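Local atomic coordinates of putative transcriptional regulator (Methanosarcina mazei, PDB entry 3R0A), a protein that probably regulates transcription by binding DNA through a winged helix-turn-helix domain. Residues 26-31 / 60-65; 40-45 / 85-90; 71-76 / 89-94. All coordinates share one frame; numbering follows the deposited sequence.

After the N-terminal strands 4-7 and 10-13 and helix 14-22, the chain enters helix 26-37, where contact 1 starts. Contact 2 starts in the loop after that helix, before contact 1 has closed on helix 56-68, so the two contacts cross. Contact 1 ties helix 26-37 to helix 56-68. Contact 2 closes on strand 84-90, and contact 3 starts within its loop, at strand 72-78, in series with contact 1. It fastens the base of the hairpin. Contacts 2 and 3 share Lys89 and Ile90. Val63 of contact 1 packs on Tyr88 of contact 2 and on Leu72 of contact 3. Helices and wing thus become one unit, and the long helix 93-119 follows.

Contact 1: residues 26-31 / 60-65; sequences KADLNV and QRSVKK
Asp28, Ser62 and Lys65 form a buried polar link between two helices in the helical core of the domain. Asp28 lies in the first turns of helix 26-37. Its partners lie in helix 56-68. The local axes approach to 9.1 Å and cross at -71°. Asp28 and Ser62 mark the close point, with their CA atoms 4.8 Å apart.

The carboxylate of Asp28 reaches across and divides its two oxygens. Asp28 OD1 lies 2.9 Å from Ser62 OG. The serine hydroxyl can also donate to the backbone oxygen of Thr58 in its own helix, and its single proton may go to either acceptor. Asp28 OD2 takes a salt bridge from Lys65 NZ at 2.6 Å. The amine comes to the syn side of OD2, 21° out of the carboxylate plane. The lysine chain is bent at its third torsion (chi3 -82°), which turns CE back toward the aspartate. The two side chains cross at about a right angle.

A water donates to Asp28 OD1 at 2.6 Å and takes a weak bond from Lys65 NZ. OD2 also accepts the backbone N-H of Thr25, and Lys65 NZ also bonds the backbone oxygen of Asn23. The carboxylate is therefore gripped from several sides, which would be expected to keep it charged and hold its rotation.

Beside this polar group the contact is apolar. Val31 CG1 meets Val63 CG2 at 4.1 Å, and Val31 CG1 and CG2 both lie 4.0 Å from Ser62 CB. The valine pair extends the contact toward the hairpin. The arrangement belongs to the three-helix core of a winged helix-turn-helix domain, with helix 56-68 probably in the position of the recognition helix.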
loop_
_atom_site.group_PDB
_atom_site.type_symbol
_atom_site.label_atom_id
_atom_site.label_comp_id
_atom_site.label_asym_id
_atom_site.label_seq_id
_atom_site.Cartn_x
_atom_site.Cartn_y
_atom_site.Cartn_z
ATOM N N LYS B 26 -15.409 -14.827 -1.410
ATOM C CA LYS B 26 -16.456 -14.525 -0.425
ATOM C C LYS B 26 -16.648 -15.701 0.536
ATOM O O LYS B 26 -16.666 -15.539 1.763
ATOM C CB LYS B 26 -17.766 -14.223 -1.196
ATOM C CG LYS B 26 -18.933 -13.603 -0.378
ATOM C CD LYS B 26 -18.853 -12.064 -0.205
ATOM C CE LYS B 26 -19.272 -11.281 -1.462
ATOM N NZ LYS B 26 -19.212 -9.803 -1.198
ATOM N N ALA B 27 -16.747 -16.888 -0.056
ATOM C CA ALA B 27 -16.981 -18.129 0.648
ATOM C C ALA B 27 -15.803 -18.536 1.530
ATOM O O ALA B 27 -16.023 -18.851 2.698
ATOM C CB ALA B 27 -17.323 -19.227 -0.357
ATOM N N ASP B 28 -14.565 -18.508 0.986
ATOM C CA ASP B 28 -13.350 -18.815 1.762
ATOM C C ASP B 28 -13.272 -17.952 2.983
ATOM O O ASP B 28 -12.812 -18.381 4.046
ATOM C CB ASP B 28 -12.052 -18.514 0.990
ATOM C CG ASP B 28 -11.851 -19.375 -0.222
ATOM O OD1 ASP B 28 -12.404 -20.504 -0.285
ATOM O OD2 ASP B 28 -11.106 -18.903 -1.120
ATOM N N LEU B 29 -13.659 -16.700 2.812
ATOM C CA LEU B 29 -13.546 -15.742 3.884
ATOM C C LEU B 29 -14.569 -16.082 4.966
ATOM O O LEU B 29 -14.238 -16.131 6.158
ATOM C CB LEU B 29 -13.740 -14.317 3.346
ATOM C CG LEU B 29 -13.937 -13.285 4.454
ATOM C CD1 LEU B 29 -12.603 -12.965 5.158
ATOM C CD2 LEU B 29 -14.628 -12.049 3.910
ATOM N N ASN B 30 -15.810 -16.314 4.527
ATOM C CA ASN B 30 -16.879 -16.798 5.409
ATOM C C ASN B 30 -16.561 -18.120 6.109
ATOM O O ASN B 30 -16.980 -18.342 7.234
ATOM C CB ASN B 30 -18.195 -16.907 4.654
ATOM C CG ASN B 30 -18.932 -15.576 4.584
ATOM O OD1 ASN B 30 -19.853 -15.408 3.788
ATOM N ND2 ASN B 30 -18.533 -14.626 5.423
ATOM N N VAL B 31 -15.802 -18.991 5.450
ATOM C CA VAL B 31 -15.282 -20.177 6.134
ATOM C C VAL B 31 -14.224 -19.769 7.153
ATOM O O VAL B 31 -14.271 -20.221 8.280
ATOM C CB VAL B 31 -14.773 -21.254 5.162
ATOM C CG1 VAL B 31 -13.807 -22.202 5.843
ATOM C CG2 VAL B 31 -15.954 -21.998 4.507
ATOM N N GLN B 60 -14.673 -27.880 1.380
ATOM C CA GLN B 60 -13.399 -28.610 1.274
ATOM C C GLN B 60 -12.329 -27.791 0.564
ATOM O O GLN B 60 -11.154 -27.859 0.893
ATOM C CB GLN B 60 -13.584 -29.944 0.541
ATOM C CG GLN B 60 -14.005 -31.096 1.430
ATOM C CD GLN B 60 -12.907 -31.591 2.400
ATOM O OE1 GLN B 60 -13.197 -32.402 3.287
ATOM N NE2 GLN B 60 -11.658 -31.118 2.233
ATOM N N ARG B 61 -12.766 -27.027 -0.416
ATOM C CA ARG B 61 -11.897 -26.234 -1.230
ATOM C C ARG B 61 -11.317 -25.065 -0.416
ATOM O O ARG B 61 -10.123 -24.785 -0.499
ATOM C CB ARG B 61 -12.700 -25.723 -2.429
ATOM C CG ARG B 61 -11.899 -25.515 -3.693
ATOM C CD ARG B 61 -12.713 -24.763 -4.771
ATOM N NE ARG B 61 -13.923 -25.475 -5.208
ATOM C CZ ARG B 61 -13.950 -26.706 -5.727
ATOM N NH1 ARG B 61 -12.839 -27.423 -5.862
ATOM N NH2 ARG B 61 -15.114 -27.242 -6.085
ATOM N N SER B 62 -12.163 -24.393 0.369
ATOM C CA SER B 62 -11.737 -23.250 1.183
ATOM C C SER B 62 -10.749 -23.732 2.206
ATOM O O SER B 62 -9.714 -23.109 2.437
ATOM C CB SER B 62 -12.925 -22.621 1.914
ATOM O OG SER B 62 -14.049 -22.461 1.059
ATOM N N VAL B 63 -11.083 -24.884 2.785
ATOM C CA VAL B 63 -10.399 -25.421 3.932
ATOM C C VAL B 63 -9.048 -25.927 3.509
ATOM O O VAL B 63 -8.087 -25.817 4.263
ATOM C CB VAL B 63 -11.273 -26.474 4.635
ATOM C CG1 VAL B 63 -10.509 -27.706 5.003
ATOM C CG2 VAL B 63 -11.925 -25.868 5.862
ATOM N N LYS B 64 -8.965 -26.432 2.279
ATOM C CA LYS B 64 -7.702 -26.896 1.745
ATOM C C LYS B 64 -6.749 -25.739 1.505
ATOM O O LYS B 64 -5.571 -25.821 1.845
ATOM C CB LYS B 64 -7.928 -27.669 0.452
ATOM C CG LYS B 64 -6.652 -28.015 -0.301
ATOM C CD LYS B 64 -6.849 -29.233 -1.209
ATOM C CE LYS B 64 -5.989 -29.149 -2.474
ATOM N NZ LYS B 64 -6.729 -28.416 -3.533
ATOM N N LYS B 65 -7.262 -24.680 0.891
ATOM C CA LYS B 65 -6.515 -23.481 0.612
ATOM C C LYS B 65 -5.958 -22.836 1.895
ATOM O O LYS B 65 -4.820 -22.416 1.932
ATOM C CB LYS B 65 -7.419 -22.479 -0.107
ATOM C CG LYS B 65 -6.672 -21.269 -0.701
ATOM C CD LYS B 65 -7.624 -20.148 -1.131
ATOM C CE LYS B 65 -8.237 -20.387 -2.508
ATOM N NZ LYS B 65 -9.171 -19.252 -2.819
HETATM O O HOH W 1 -11.297 -21.588 -2.363
#

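Contact 2: residues 40-45 / 85-90; sequences DRWIDT and VYIYKI
Lys89 packs over the indole of Trp42 where the loop before helix 45-51 runs beside strand 84-90, the second strand of the wing in this winged-helix fold. The loop adds one antiparallel bridge to the edge of the hairpin. Ile43 and Tyr88 form a hydrogen-bonded pair. Ile43 N donates to Tyr88 O at 3.2 Å, and Tyr88 N donates to Ile43 O at 2.9 Å. Both bonds are nearly straight.

The lysine can be followed outward. Lys89 CB sits over the centre of the six-membered ring of Trp42, 3.5 Å from the centroid and 8° off the normal, a CH-pi contact. Lys89 CG is anti to the backbone N and lies 3.2 Å from Arg41 O. The Lys89 chain then bends at chi2 (-110°), which sets CD. It bends again at chi3 (-90°), and Lys89 CE comes to 4.1 Å from Trp42 NE1. Lys89 NZ ends 4.1 Å from Asp40 O. The Asp40 carboxylate is nearby, not in contact, and its charge would probably attract the amine.

Ile87 O lies at the edge of the indole, near its plane. Ile87 CG1 packs against CE3 of the same ring. The indole reaches on to Gln73 and Ser75 of the neighbouring strand.

Asp44 marks the end of the loop. Its CB rests on Ile87 CG2, and its OD1 caps helix 45-51 at Ala47 N. Waters complete the seam at each end. One accepts from Ile90 N and may donate to Arg41 O. The other accepts from Thr45 N and donates to Tyr86 O, 3.0 Å from each.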
loop_
_atom_site.group_PDB
_atom_site.type_symbol
_atom_site.label_atom_id
_atom_site.label_comp_id
_atom_site.label_asym_id
_atom_site.label_seq_id
_atom_site.Cartn_x
_atom_site.Cartn_y
_atom_site.Cartn_z
ATOM N N ASP B 40 -11.620 -22.096 19.387
ATOM C CA ASP B 40 -11.073 -23.245 20.124
ATOM C C ASP B 40 -11.510 -24.588 19.562
ATOM O O ASP B 40 -10.969 -25.630 19.942
ATOM C CB ASP B 40 -11.492 -23.183 21.596
ATOM C CG ASP B 40 -10.924 -21.979 22.321
ATOM O OD1 ASP B 40 -9.778 -21.562 22.003
ATOM O OD2 ASP B 40 -11.637 -21.456 23.218
ATOM N N ARG B 41 -12.489 -24.556 18.667
ATOM C CA ARG B 41 -13.095 -25.768 18.144
ATOM C C ARG B 41 -12.227 -26.464 17.111
ATOM O O ARG B 41 -11.485 -25.832 16.364
ATOM C CB ARG B 41 -14.467 -25.477 17.539
ATOM C CG ARG B 41 -15.484 -26.604 17.753
ATOM C CD ARG B 41 -16.363 -26.401 19.014
ATOM N NE ARG B 41 -16.857 -27.679 19.557
ATOM C CZ ARG B 41 -16.564 -28.165 20.769
ATOM N NH1 ARG B 41 -15.784 -27.484 21.603
ATOM N NH2 ARG B 41 -17.058 -29.328 21.159
ATOM N N TRP B 42 -12.325 -27.785 17.109
ATOM C CA TRP B 42 -11.869 -28.596 16.008
ATOM C C TRP B 42 -13.123 -29.027 15.250
ATOM O O TRP B 42 -14.025 -29.703 15.801
ATOM C CB TRP B 42 -11.112 -29.802 16.524
ATOM C CG TRP B 42 -9.740 -29.503 17.055
ATOM C CD1 TRP B 42 -9.402 -29.247 18.355
ATOM C CD2 TRP B 42 -8.510 -29.495 16.310
ATOM N NE1 TRP B 42 -8.042 -29.063 18.461
ATOM C CE2 TRP B 42 -7.471 -29.211 17.222
ATOM C CE3 TRP B 42 -8.189 -29.687 14.956
ATOM C CZ2 TRP B 42 -6.126 -29.120 16.829
ATOM C CZ3 TRP B 42 -6.845 -29.580 14.556
ATOM C CH2 TRP B 42 -5.836 -29.311 15.491
ATOM N N ILE B 43 -13.191 -28.609 13.992
ATOM C CA ILE B 43 -14.369 -28.832 13.165
ATOM C C ILE B 43 -13.929 -29.580 11.915
ATOM O O ILE B 43 -12.759 -29.503 11.503
ATOM C CB ILE B 43 -15.088 -27.481 12.819
ATOM C CG1 ILE B 43 -15.232 -26.605 14.082
ATOM C CG2 ILE B 43 -16.457 -27.715 12.157
ATOM C CD1 ILE B 43 -15.397 -25.099 13.813
ATOM N N ASP B 44 -14.850 -30.344 11.345
ATOM C CA ASP B 44 -14.601 -30.989 10.066
ATOM C C ASP B 44 -15.468 -30.364 8.988
ATOM O O ASP B 44 -16.377 -29.579 9.269
ATOM C CB ASP B 44 -14.804 -32.506 10.144
ATOM C CG ASP B 44 -16.129 -32.888 10.758
ATOM O OD1 ASP B 44 -17.181 -32.439 10.250
ATOM O OD2 ASP B 44 -16.115 -33.642 11.752
ATOM N N THR B 45 -15.163 -30.714 7.750
ATOM C CA THR B 45 -15.824 -30.130 6.592
ATOM C C THR B 45 -17.283 -30.566 6.442
ATOM O O THR B 45 -18.107 -29.794 5.932
ATOM C CB THR B 45 -15.054 -30.442 5.323
ATOM O OG1 THR B 45 -14.872 -31.861 5.224
ATOM C CG2 THR B 45 -13.701 -29.759 5.380
ATOM N N VAL B 85 -10.959 -38.794 9.333
ATOM C CA VAL B 85 -11.563 -37.557 8.861
ATOM C C VAL B 85 -10.672 -36.399 9.377
ATOM O O VAL B 85 -10.398 -36.299 10.584
ATOM C CB VAL B 85 -13.028 -37.476 9.361
ATOM C CG1 VAL B 85 -13.080 -37.709 10.849
ATOM C CG2 VAL B 85 -13.705 -36.168 8.987
ATOM N N TYR B 86 -10.179 -35.563 8.459
ATOM C CA TYR B 86 -9.334 -34.426 8.820
ATOM C C TYR B 86 -10.161 -33.483 9.637
ATOM O O TYR B 86 -11.315 -33.239 9.328
ATOM C CB TYR B 86 -8.837 -33.677 7.600
ATOM C CG TYR B 86 -7.755 -34.356 6.803
ATOM C CD1 TYR B 86 -6.531 -34.730 7.393
ATOM C CD2 TYR B 86 -7.935 -34.598 5.442
ATOM C CE1 TYR B 86 -5.546 -35.333 6.650
ATOM C CE2 TYR B 86 -6.944 -35.200 4.688
ATOM C CZ TYR B 86 -5.766 -35.566 5.287
ATOM O OH TYR B 86 -4.792 -36.178 4.498
ATOM N N ILE B 87 -9.595 -32.980 10.710
ATOM C CA ILE B 87 -10.239 -31.871 11.443
ATOM C C ILE B 87 -9.307 -30.658 11.531
ATOM O O ILE B 87 -8.094 -30.827 11.586
ATOM C CB ILE B 87 -10.729 -32.282 12.850
ATOM C CG1 ILE B 87 -9.643 -33.069 13.591
ATOM C CG2 ILE B 87 -12.088 -33.023 12.747
ATOM C CD1 ILE B 87 -9.940 -33.279 15.110
ATOM N N TYR B 88 -9.885 -29.455 11.571
ATOM C CA TYR B 88 -9.110 -28.205 11.481
ATOM C C TYR B 88 -9.351 -27.262 12.632
ATOM O O TYR B 88 -10.467 -27.157 13.134
ATOM C CB TYR B 88 -9.423 -27.482 10.169
ATOM C CG TYR B 88 -9.246 -28.363 8.966
ATOM C CD1 TYR B 88 -8.044 -28.358 8.259
ATOM C CD2 TYR B 88 -10.276 -29.225 8.536
ATOM C CE1 TYR B 88 -7.870 -29.156 7.153
ATOM C CE2 TYR B 88 -10.095 -30.050 7.439
ATOM C CZ TYR B 88 -8.886 -30.002 6.754
ATOM O OH TYR B 88 -8.664 -30.782 5.654
ATOM N N LYS B 89 -8.296 -26.588 13.067
ATOM C CA LYS B 89 -8.441 -25.537 14.097
ATOM C C LYS B 89 -7.703 -24.264 13.653
ATOM O O LYS B 89 -6.559 -24.308 13.218
ATOM C CB LYS B 89 -8.005 -26.031 15.495
ATOM C CG LYS B 89 -8.371 -25.112 16.673
ATOM C CD LYS B 89 -7.151 -24.418 17.303
ATOM C CE LYS B 89 -6.531 -25.241 18.430
ATOM N NZ LYS B 89 -7.018 -24.742 19.751
ATOM N N ILE B 90 -8.393 -23.133 13.720
ATOM C CA ILE B 90 -7.791 -21.879 13.259
ATOM C C ILE B 90 -6.612 -21.521 14.169
ATOM O O ILE B 90 -6.714 -21.663 15.375
ATOM C CB ILE B 90 -8.841 -20.739 13.127
ATOM C CG1 ILE B 90 -8.273 -19.587 12.284
ATOM C CG2 ILE B 90 -9.428 -20.301 14.525
ATOM C CD1 ILE B 90 -9.282 -18.961 11.375
HETATM O O HOH W 2 -11.155 -23.175 15.018
HETATM O O HOH W 3 -13.251 -32.962 7.031
#

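Contact 3: residues 71-76 / 89-94; sequences ILQRSQ and KIYSKN
Leu72 and Ile90 face each other as an antiparallel non-hydrogen-bonded pair at the base of the wing hairpin, their CA atoms 4.5 Å apart. Next to them Gln73 and Lys89 form a hydrogen-bonded pair. Gln73 N donates to Lys89 O and Lys89 N to Gln73 O, each at 2.8 Å. Beyond the last strand pair, Tyr91 N donates to Ile71 O at 3.2 Å.

Leu72 and Ile90 share the face turned to the helices. Leu72 CD1 lies 3.9 Å from Ile90 CA. Ile71 CG2 meets Ile90 CD1 at 4.0 Å, the two chains side by side and pointing the same way. Phe35 and Leu66 cover this face.

Gln73 and Lys89 lie on the other face, where both touch Trp42. Gln73 CB sits over one face of the Tyr91 ring, 4.1 Å from its centroid. Gln73 CG is anti to the backbone N (chi1 -179°), and the extended chain beyond it leaves OE1 3.9 Å from Tyr91 CE1. The glutamine amide plane is only 19° from that of the ring. Tyr91 CE2 approaches Leu72 O. An alanine at Tyr91 removes the ring that Gln73 CB packs on, and the glutamine side chain would probably be freer to turn.

Three backbone bonds thus hold the pairing. The side chains add apolar contacts on the face of Leu72 and Ile90, and a CH-pi contact between Gln73 and Tyr91.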
loop_
_atom_site.group_PDB
_atom_site.type_symbol
_atom_site.label_atom_id
_atom_site.label_comp_id
_atom_site.label_asym_id
_atom_site.label_seq_id
_atom_site.Cartn_x
_atom_site.Cartn_y
_atom_site.Cartn_z
ATOM N N ILE B 71 -3.266 -20.787 7.527
ATOM C CA ILE B 71 -4.279 -20.143 8.376
ATOM C C ILE B 71 -4.920 -21.179 9.331
ATOM O O ILE B 71 -5.494 -20.818 10.369
ATOM C CB ILE B 71 -5.409 -19.539 7.537
ATOM C CG1 ILE B 71 -4.885 -18.488 6.542
ATOM C CG2 ILE B 71 -6.578 -19.074 8.454
ATOM C CD1 ILE B 71 -3.783 -17.520 7.058
ATOM N N LEU B 72 -4.813 -22.460 8.974
ATOM C CA LEU B 72 -5.580 -23.499 9.637
ATOM C C LEU B 72 -4.607 -24.592 10.047
ATOM O O LEU B 72 -3.730 -24.960 9.281
ATOM C CB LEU B 72 -6.601 -24.056 8.652
ATOM C CG LEU B 72 -8.085 -24.109 8.930
ATOM C CD1 LEU B 72 -8.740 -22.818 9.548
ATOM C CD2 LEU B 72 -8.790 -24.505 7.644
ATOM N N GLN B 73 -4.738 -25.057 11.281
ATOM C CA GLN B 73 -4.088 -26.268 11.757
ATOM C C GLN B 73 -4.958 -27.470 11.383
ATOM O O GLN B 73 -6.190 -27.386 11.442
ATOM C CB GLN B 73 -3.945 -26.187 13.291
ATOM C CG GLN B 73 -3.243 -27.375 13.952
ATOM C CD GLN B 73 -2.882 -27.122 15.428
ATOM O OE1 GLN B 73 -3.174 -26.061 15.992
ATOM N NE2 GLN B 73 -2.245 -28.107 16.049
ATOM N N ARG B 74 -4.320 -28.582 11.032
ATOM C CA ARG B 74 -5.059 -29.792 10.664
ATOM C C ARG B 74 -4.666 -31.010 11.500
ATOM O O ARG B 74 -3.512 -31.387 11.547
ATOM C CB ARG B 74 -4.889 -30.113 9.153
ATOM C CG ARG B 74 -5.763 -31.290 8.656
ATOM C CD ARG B 74 -5.422 -31.701 7.226
ATOM N NE ARG B 74 -4.122 -32.352 7.141
ATOM C CZ ARG B 74 -3.461 -32.568 6.009
ATOM N NH1 ARG B 74 -3.985 -32.196 4.838
ATOM N NH2 ARG B 74 -2.274 -33.156 6.034
ATOM N N SER B 75 -5.654 -31.636 12.125
ATOM C CA SER B 75 -5.458 -32.923 12.805
ATOM C C SER B 75 -6.352 -34.031 12.215
ATOM O O SER B 75 -6.996 -33.827 11.184
ATOM C CB SER B 75 -5.707 -32.766 14.313
ATOM O OG SER B 75 -5.334 -33.941 15.005
ATOM N N GLN B 76 -6.374 -35.198 12.876
ATOM C CA GLN B 76 -7.162 -36.380 12.446
ATOM C C GLN B 76 -8.002 -36.943 13.564
ATOM O O GLN B 76 -7.484 -37.187 14.648
ATOM C CB GLN B 76 -6.227 -37.507 12.122
ATOM C CG GLN B 76 -5.818 -37.683 10.727
ATOM C CD GLN B 76 -4.830 -38.790 10.646
ATOM O OE1 GLN B 76 -3.686 -38.562 10.310
ATOM N NE2 GLN B 76 -5.249 -40.006 10.992
ATOM N N LYS B 89 -8.296 -26.588 13.067
ATOM C CA LYS B 89 -8.441 -25.537 14.097
ATOM C C LYS B 89 -7.703 -24.264 13.653
ATOM O O LYS B 89 -6.559 -24.308 13.218
ATOM C CB LYS B 89 -8.005 -26.031 15.495
ATOM C CG LYS B 89 -8.371 -25.112 16.673
ATOM C CD LYS B 89 -7.151 -24.418 17.303
ATOM C CE LYS B 89 -6.531 -25.241 18.430
ATOM N NZ LYS B 89 -7.018 -24.742 19.751
ATOM N N ILE B 90 -8.393 -23.133 13.720
ATOM C CA ILE B 90 -7.791 -21.879 13.259
ATOM C C ILE B 90 -6.612 -21.521 14.169
ATOM O O ILE B 90 -6.714 -21.663 15.375
ATOM C CB ILE B 90 -8.841 -20.739 13.127
ATOM C CG1 ILE B 90 -8.273 -19.587 12.284
ATOM C CG2 ILE B 90 -9.428 -20.301 14.525
ATOM C CD1 ILE B 90 -9.282 -18.961 11.375
ATOM N N TYR B 91 -5.477 -21.138 13.586
ATOM C CA TYR B 91 -4.368 -20.608 14.380
ATOM C C TYR B 91 -4.724 -19.300 15.105
ATOM O O TYR B 91 -5.735 -18.673 14.812
ATOM C CB TYR B 91 -3.149 -20.384 13.500
ATOM C CG TYR B 91 -2.377 -21.637 13.144
ATOM C CD1 TYR B 91 -1.864 -22.479 14.130
ATOM C CD2 TYR B 91 -2.135 -21.959 11.809
ATOM C CE1 TYR B 91 -1.142 -23.613 13.780
ATOM C CE2 TYR B 91 -1.422 -23.081 11.450
ATOM C CZ TYR B 91 -0.927 -23.906 12.433
ATOM O OH TYR B 91 -0.219 -25.030 12.059
ATOM N N SER B 92 -3.896 -18.910 16.074
ATOM C CA SER B 92 -4.090 -17.659 16.834
ATOM C C SER B 92 -4.233 -16.431 15.928
ATOM O O SER B 92 -3.729 -16.400 14.794
ATOM C CB SER B 92 -2.909 -17.431 17.767
ATOM O OG SER B 92 -1.715 -17.336 17.000
ATOM N N LYS B 93 -4.914 -15.413 16.449
ATOM C CA LYS B 93 -5.098 -14.135 15.757
ATOM C C LYS B 93 -3.752 -13.479 15.351
ATOM O O LYS B 93 -3.726 -12.443 14.667
ATOM C CB LYS B 93 -5.918 -13.189 16.649
ATOM C CG LYS B 93 -7.325 -13.709 17.050
ATOM C CD LYS B 93 -7.283 -14.699 18.241
ATOM C CE LYS B 93 -8.685 -15.129 18.688
ATOM N NZ LYS B 93 -9.309 -14.163 19.676
ATOM N N ASN B 94 -2.650 -14.132 15.719
ATOM C CA ASN B 94 -1.326 -13.525 15.736
ATOM C C ASN B 94 -0.314 -14.194 14.825
ATOM O O ASN B 94 0.583 -13.537 14.268
ATOM C CB ASN B 94 -0.783 -13.577 17.168
ATOM C CG ASN B 94 0.011 -12.362 17.519
ATOM O OD1 ASN B 94 -0.553 -11.296 17.793
ATOM N ND2 ASN B 94 1.334 -12.502 17.504
#